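Local coordinates for hypothetical protein XCC0632 (Xanthomonas campestris pv. campestris, PDB 2IQI), which is of unknown function but probably serves as an auxiliary lipoprotein component of an ABC-type transport system, at residues L32-P37 with Y101-D106; A128-S133 with G175-T180. One frame throughout, in Å; residues are numbered along the deposited sequence.

Contact 1: L32-P37 with Y101-D106; sequences LLVAKP and YKLAID
Strand 32-34 runs parallel to strand 101-106, the short axes 4.7 Å apart at their closest and 23° from exact alignment, with Leu32, Leu33 and Val34 set opposite Tyr101, Lys102 and Leu103. Three backbone hydrogen bonds zigzag across in the staggered pattern of a parallel pair. Leu33 N donates to Tyr101 O at 2.9 Å, in the plane of that carbonyl. Leu33 O receives Leu103 N at 2.8 Å, nearly along its C=O axis, and Ala35 N reaches Leu103 O at 2.9 Å from 27° above the carbonyl plane. Past Ala35 the pairing slips by one residue, so that Pro37 rather than Lys36 faces Ile105, and a water takes the N-H of Ile105 (N to water O 2.8 Å) and donates to both Ala35 O and Leu103 O, standing in for a direct bond from Ile105 N to Ala35 O.

On the face shared by Leu32, Val34 and Leu103, Leu32 has CG anti to its backbone N (chi1 -175°), and CD1 reaches across between the CB atoms of Tyr101 and Leu103, 4.0 Å from Leu103 CB. On the other face Leu33 and Lys102 lie side by side and point the same way, Leu33 CD2 being 4.1 Å from Lys102 CG. The ring of Tyr101 leads away from strand 32-34, its OH bonded to Asp184. Farther on, Pro37 lays its CA against Ile105 O in a CA-H...O contact.

The pair belongs to a mixed sheet in which strand 31-34 also lies parallel to strand 89-91, helix 69-82 coming between them in sequence. Because main-chain groups pair within the sheet, or through the water where the pairing slips, Leu32, Val34 and Leu103 can present apolar groups to helices 69-82 and 155-185.

Contact 2: A128-S133 with G175-T180; sequences AKLLHS and GWTLIT
Leu130 points from strand 128-132 toward helix 175-180, whose axis passes 9.9 Å away at an angle of 29°. Its CB rests 4.2 Å from CH2 of Trp176, the far corner of the indole, and its backbone N lies at the edge of that ring, near the ring plane. With CG anti to the backbone N (chi1 -176°), the branch carries its methyls to Thr177 and to Thr180 one turn on. CD1 meets CG2 of Thr177 at 4.1 Å, the two side chains crossing obliquely, while CD2 lies 4.1 Å from Thr177 O and beside CB of Thr180. The Trp176 ring also reaches Ala128, with CZ3 3.8 Å from its CB. Thr180 OG1 donates to Trp176 O at 2.6 Å, sharing this acceptor with Thr180 N, and sits over one face of the indole, offset toward the rim. Thr177 OG1 turns back along the helix to Leu173 O, leaving its methyl to pack on the strand. Strand 137-149 adds Phe144 edge-to-face with Trp176, and strand 101-110 flanks the leucine through Tyr101 and the threonine through Leu103; this part of helix 155-185 thus runs roughly along strand 121-132 and its neighbours.

In the fold
The two contacts are joined side by side through one sheet: strands 101-110 and 121-132 are antiparallel neighbours, and contact 1 touches contact 2 through probable hydrogen bonds from Lys102 N to Leu131 O and from Lys129 N to Ala104 O. Contact 1 joins strand to strand within the sheet and is partly buried, with one face against the helices. Contact 2 joins sheet to helix 155-185 and is buried. Contact 1 combines main-chain hydrogen bonds with apolar side-chain contacts, whereas contact 2 rests chiefly on apolar side-chain packing. Helix 155-185 serves both, since Thr177 touches Leu32 and Leu103 as well as Leu130, and helix 69-82 packs beside it through Phe81.

Contact 1: L32-P37 with Y101-D106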
loop_
_atom_site.group_PDB
_atom_site.type_symbol
_atom_site.label_atom_id
_atom_site.label_comp_id
_atom_site.label_asym_id
_atom_site.label_seq_id
_atom_site.Cartn_x
_atom_site.Cartn_y
_atom_site.Cartn_z
ATOM N N LEU A 32 -10.716 -11.526 7.856
ATOM C CA LEU A 32 -9.409 -10.970 7.608
ATOM C C LEU A 32 -8.988 -9.955 8.644
ATOM O O LEU A 32 -9.693 -8.976 8.936
ATOM C CB LEU A 32 -9.320 -10.367 6.195
ATOM C CG LEU A 32 -7.963 -9.821 5.686
ATOM C CD1 LEU A 32 -6.864 -10.882 5.645
ATOM C CD2 LEU A 32 -8.105 -9.176 4.327
ATOM N N LEU A 33 -7.811 -10.194 9.191
ATOM C CA LEU A 33 -7.194 -9.223 10.057
ATOM C C LEU A 33 -6.074 -8.535 9.260
ATOM O O LEU A 33 -5.148 -9.220 8.797
ATOM C CB LEU A 33 -6.645 -9.871 11.347
ATOM C CG LEU A 33 -5.656 -8.936 12.069
ATOM C CD1 LEU A 33 -6.413 -7.800 12.689
ATOM C CD2 LEU A 33 -4.751 -9.617 13.102
ATOM N N VAL A 34 -6.155 -7.207 9.104
ATOM C CA VAL A 34 -5.105 -6.465 8.450
ATOM C C VAL A 34 -4.168 -5.941 9.537
ATOM O O VAL A 34 -4.549 -5.083 10.321
ATOM C CB VAL A 34 -5.684 -5.300 7.590
ATOM C CG1 VAL A 34 -4.564 -4.456 6.970
ATOM C CG2 VAL A 34 -6.613 -5.821 6.524
ATOM N N ALA A 35 -2.943 -6.442 9.586
ATOM C CA ALA A 35 -1.953 -5.939 10.533
ATOM C C ALA A 35 -1.484 -4.480 10.275
ATOM O O ALA A 35 -1.739 -3.902 9.201
ATOM C CB ALA A 35 -0.765 -6.881 10.577
ATOM N N LYS A 36 -0.808 -3.886 11.261
ATOM C CA LYS A 36 -0.088 -2.637 11.030
ATOM C C LYS A 36 1.060 -2.959 10.094
ATOM O O LYS A 36 1.817 -3.882 10.360
ATOM C CB LYS A 36 0.475 -2.025 12.331
ATOM C CG LYS A 36 -0.506 -1.128 13.067
ATOM C CD LYS A 36 0.189 0.005 13.876
ATOM C CE LYS A 36 -0.829 0.727 14.884
ATOM N NZ LYS A 36 -0.249 1.068 16.299
ATOM N N PRO A 37 1.191 -2.204 8.985
ATOM C CA PRO A 37 2.373 -2.323 8.123
ATOM C C PRO A 37 3.611 -1.982 8.902
ATOM O O PRO A 37 3.560 -1.161 9.829
ATOM C CB PRO A 37 2.130 -1.272 7.055
ATOM C CG PRO A 37 0.627 -1.132 7.029
ATOM C CD PRO A 37 0.240 -1.210 8.459
ATOM N N TYR A 101 -7.624 -15.398 8.517
ATOM C CA TYR A 101 -6.329 -15.000 7.905
ATOM C C TYR A 101 -5.833 -13.676 8.430
ATOM O O TYR A 101 -6.635 -12.846 8.859
ATOM C CB TYR A 101 -6.430 -14.932 6.380
ATOM C CG TYR A 101 -6.709 -16.276 5.767
ATOM C CD1 TYR A 101 -5.664 -17.161 5.472
ATOM C CD2 TYR A 101 -8.026 -16.691 5.513
ATOM C CE1 TYR A 101 -5.919 -18.429 4.917
ATOM C CE2 TYR A 101 -8.291 -17.952 4.962
ATOM C CZ TYR A 101 -7.231 -18.806 4.673
ATOM O OH TYR A 101 -7.482 -20.017 4.123
ATOM N N LYS A 102 -4.515 -13.481 8.366
ATOM C CA LYS A 102 -3.873 -12.224 8.749
ATOM C C LYS A 102 -3.035 -11.715 7.574
ATOM O O LYS A 102 -2.176 -12.439 7.066
ATOM C CB LYS A 102 -3.002 -12.433 9.997
ATOM C CG LYS A 102 -2.099 -11.243 10.385
ATOM C CD LYS A 102 -0.808 -11.710 11.122
ATOM C CE LYS A 102 -0.446 -10.740 12.282
ATOM N NZ LYS A 102 0.886 -11.017 12.936
ATOM N N LEU A 103 -3.305 -10.473 7.142
ATOM C CA LEU A 103 -2.520 -9.796 6.078
ATOM C C LEU A 103 -1.468 -8.900 6.685
ATOM O O LEU A 103 -1.801 -7.855 7.281
ATOM C CB LEU A 103 -3.414 -8.961 5.175
ATOM C CG LEU A 103 -2.743 -8.114 4.104
ATOM C CD1 LEU A 103 -1.973 -8.937 3.114
ATOM C CD2 LEU A 103 -3.796 -7.307 3.389
ATOM N N ALA A 104 -0.206 -9.303 6.524
ATOM C CA ALA A 104 0.920 -8.512 7.021
ATOM C C ALA A 104 1.777 -7.871 5.899
ATOM O O ALA A 104 2.338 -8.562 5.042
ATOM C CB ALA A 104 1.785 -9.363 7.935
ATOM N N ILE A 105 1.899 -6.549 5.940
ATOM C CA ILE A 105 2.623 -5.801 4.931
ATOM C C ILE A 105 3.910 -5.209 5.488
ATOM O O ILE A 105 3.912 -4.590 6.515
ATOM C CB ILE A 105 1.740 -4.688 4.346
ATOM C CG1 ILE A 105 0.475 -5.269 3.730
ATOM C CG2 ILE A 105 2.448 -3.976 3.230
ATOM C CD1 ILE A 105 -0.608 -4.219 3.508
ATOM N N ASP A 106 5.023 -5.429 4.810
ATOM C CA ASP A 106 6.265 -4.747 5.146
ATOM C C ASP A 106 6.519 -3.782 3.990
ATOM O O ASP A 106 6.535 -4.216 2.828
ATOM C CB ASP A 106 7.389 -5.744 5.286
ATOM C CG ASP A 106 8.658 -5.129 5.825
ATOM O OD1 ASP A 106 8.599 -4.446 6.893
ATOM O OD2 ASP A 106 9.734 -5.351 5.187
HETATM O O HOH W 1 -0.319 -5.257 6.961
#

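Contact 2: A128-S133 with G175-T180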
loop_
_atom_site.group_PDB
_atom_site.type_symbol
_atom_site.label_atom_id
_atom_site.label_comp_id
_atom_site.label_asym_id
_atom_site.label_seq_id
_atom_site.Cartn_x
_atom_site.Cartn_y
_atom_site.Cartn_z
ATOM N N ALA A 128 3.763 -8.438 1.053
ATOM C CA ALA A 128 2.643 -8.939 1.842
ATOM C C ALA A 128 2.810 -10.407 2.126
ATOM O O ALA A 128 3.150 -11.189 1.247
ATOM C CB ALA A 128 1.326 -8.730 1.100
ATOM N N LYS A 129 2.566 -10.784 3.362
ATOM C CA LYS A 129 2.419 -12.173 3.683
ATOM C C LYS A 129 0.974 -12.336 4.058
ATOM O O LYS A 129 0.400 -11.456 4.740
ATOM C CB LYS A 129 3.265 -12.500 4.893
ATOM C CG LYS A 129 4.733 -12.416 4.656
ATOM C CD LYS A 129 5.452 -12.850 5.881
ATOM C CE LYS A 129 6.828 -13.253 5.459
ATOM N NZ LYS A 129 7.658 -12.167 4.862
ATOM N N LEU A 130 0.380 -13.438 3.626
ATOM C CA LEU A 130 -0.891 -13.868 4.133
ATOM C C LEU A 130 -0.642 -15.098 5.003
ATOM O O LEU A 130 -0.057 -16.085 4.561
ATOM C CB LEU A 130 -1.826 -14.197 2.976
ATOM C CG LEU A 130 -3.238 -14.570 3.413
ATOM C CD1 LEU A 130 -3.918 -13.340 4.081
ATOM C CD2 LEU A 130 -4.056 -15.088 2.272
ATOM N N LEU A 131 -1.050 -15.021 6.254
ATOM C CA LEU A 131 -0.878 -16.105 7.228
ATOM C C LEU A 131 -2.223 -16.679 7.605
ATOM O O LEU A 131 -3.241 -15.973 7.606
ATOM C CB LEU A 131 -0.207 -15.583 8.487
ATOM C CG LEU A 131 1.250 -15.168 8.303
ATOM C CD1 LEU A 131 1.754 -14.331 9.476
ATOM C CD2 LEU A 131 2.127 -16.440 8.147
ATOM N N HIS A 132 -2.230 -17.975 7.905
ATOM C CA HIS A 132 -3.414 -18.661 8.390
ATOM C C HIS A 132 -3.301 -18.578 9.909
ATOM O O HIS A 132 -2.356 -19.135 10.485
ATOM C CB HIS A 132 -3.418 -20.109 7.870
ATOM C CG HIS A 132 -4.700 -20.846 8.129
ATOM N ND1 HIS A 132 -4.771 -21.958 8.938
ATOM C CD2 HIS A 132 -5.961 -20.623 7.695
ATOM C CE1 HIS A 132 -6.015 -22.390 8.989
ATOM N NE2 HIS A 132 -6.757 -21.596 8.243
ATOM N N SER A 133 -4.212 -17.847 10.560
ATOM C CA SER A 133 -4.004 -17.455 11.983
ATOM C C SER A 133 -3.727 -18.630 12.934
ATOM O O SER A 133 -2.886 -18.527 13.837
ATOM C CB SER A 133 -5.160 -16.603 12.514
ATOM O OG SER A 133 -5.536 -15.594 11.582
ATOM N N GLY A 175 -6.780 -7.864 -4.289
ATOM C CA GLY A 175 -7.202 -8.888 -5.216
ATOM C C GLY A 175 -6.381 -10.105 -4.946
ATOM O O GLY A 175 -6.850 -11.222 -5.083
ATOM N N TRP A 176 -5.148 -9.910 -4.524
ATOM C CA TRP A 176 -4.270 -11.054 -4.315
ATOM C C TRP A 176 -4.590 -11.693 -2.995
ATOM O O TRP A 176 -4.358 -12.880 -2.829
ATOM C CB TRP A 176 -2.829 -10.606 -4.354
ATOM C CG TRP A 176 -1.865 -11.589 -3.974
ATOM C CD1 TRP A 176 -1.268 -12.514 -4.787
ATOM C CD2 TRP A 176 -1.296 -11.754 -2.678
ATOM N NE1 TRP A 176 -0.371 -13.269 -4.057
ATOM C CE2 TRP A 176 -0.382 -12.826 -2.756
ATOM C CE3 TRP A 176 -1.495 -11.126 -1.439
ATOM C CZ2 TRP A 176 0.346 -13.264 -1.645
ATOM C CZ3 TRP A 176 -0.763 -11.575 -0.327
ATOM C CH2 TRP A 176 0.144 -12.620 -0.443
ATOM N N THR A 177 -5.097 -10.900 -2.055
ATOM C CA THR A 177 -5.455 -11.391 -0.733
ATOM C C THR A 177 -6.709 -12.243 -0.809
ATOM O O THR A 177 -6.760 -13.323 -0.240
ATOM C CB THR A 177 -5.702 -10.239 0.252
ATOM O OG1 THR A 177 -4.530 -9.438 0.295
ATOM C CG2 THR A 177 -5.980 -10.779 1.671
ATOM N N LEU A 178 -7.710 -11.748 -1.524
ATOM C CA LEU A 178 -8.933 -12.487 -1.730
ATOM C C LEU A 178 -8.691 -13.758 -2.498
ATOM O O LEU A 178 -9.235 -14.781 -2.131
ATOM C CB LEU A 178 -9.962 -11.661 -2.469
ATOM C CG LEU A 178 -10.373 -10.408 -1.737
ATOM C CD1 LEU A 178 -11.338 -9.745 -2.619
ATOM C CD2 LEU A 178 -10.974 -10.712 -0.335
ATOM N N ILE A 179 -7.923 -13.703 -3.584
ATOM C CA ILE A 179 -7.737 -14.897 -4.418
ATOM C C ILE A 179 -6.867 -15.916 -3.679
ATOM O O ILE A 179 -7.256 -17.092 -3.561
ATOM C CB ILE A 179 -7.208 -14.539 -5.827
ATOM C CG1 ILE A 179 -8.344 -13.899 -6.614
ATOM C CG2 ILE A 179 -6.625 -15.753 -6.563
ATOM C CD1 ILE A 179 -7.901 -13.221 -7.860
ATOM N N THR A 180 -5.728 -15.474 -3.150
ATOM C CA THR A 180 -4.852 -16.387 -2.443
ATOM C C THR A 180 -5.565 -16.976 -1.212
ATOM O O THR A 180 -5.530 -18.186 -0.983
ATOM C CB THR A 180 -3.531 -15.719 -2.018
ATOM O OG1 THR A 180 -2.933 -15.030 -3.134
ATOM C CG2 THR A 180 -2.586 -16.763 -1.503
#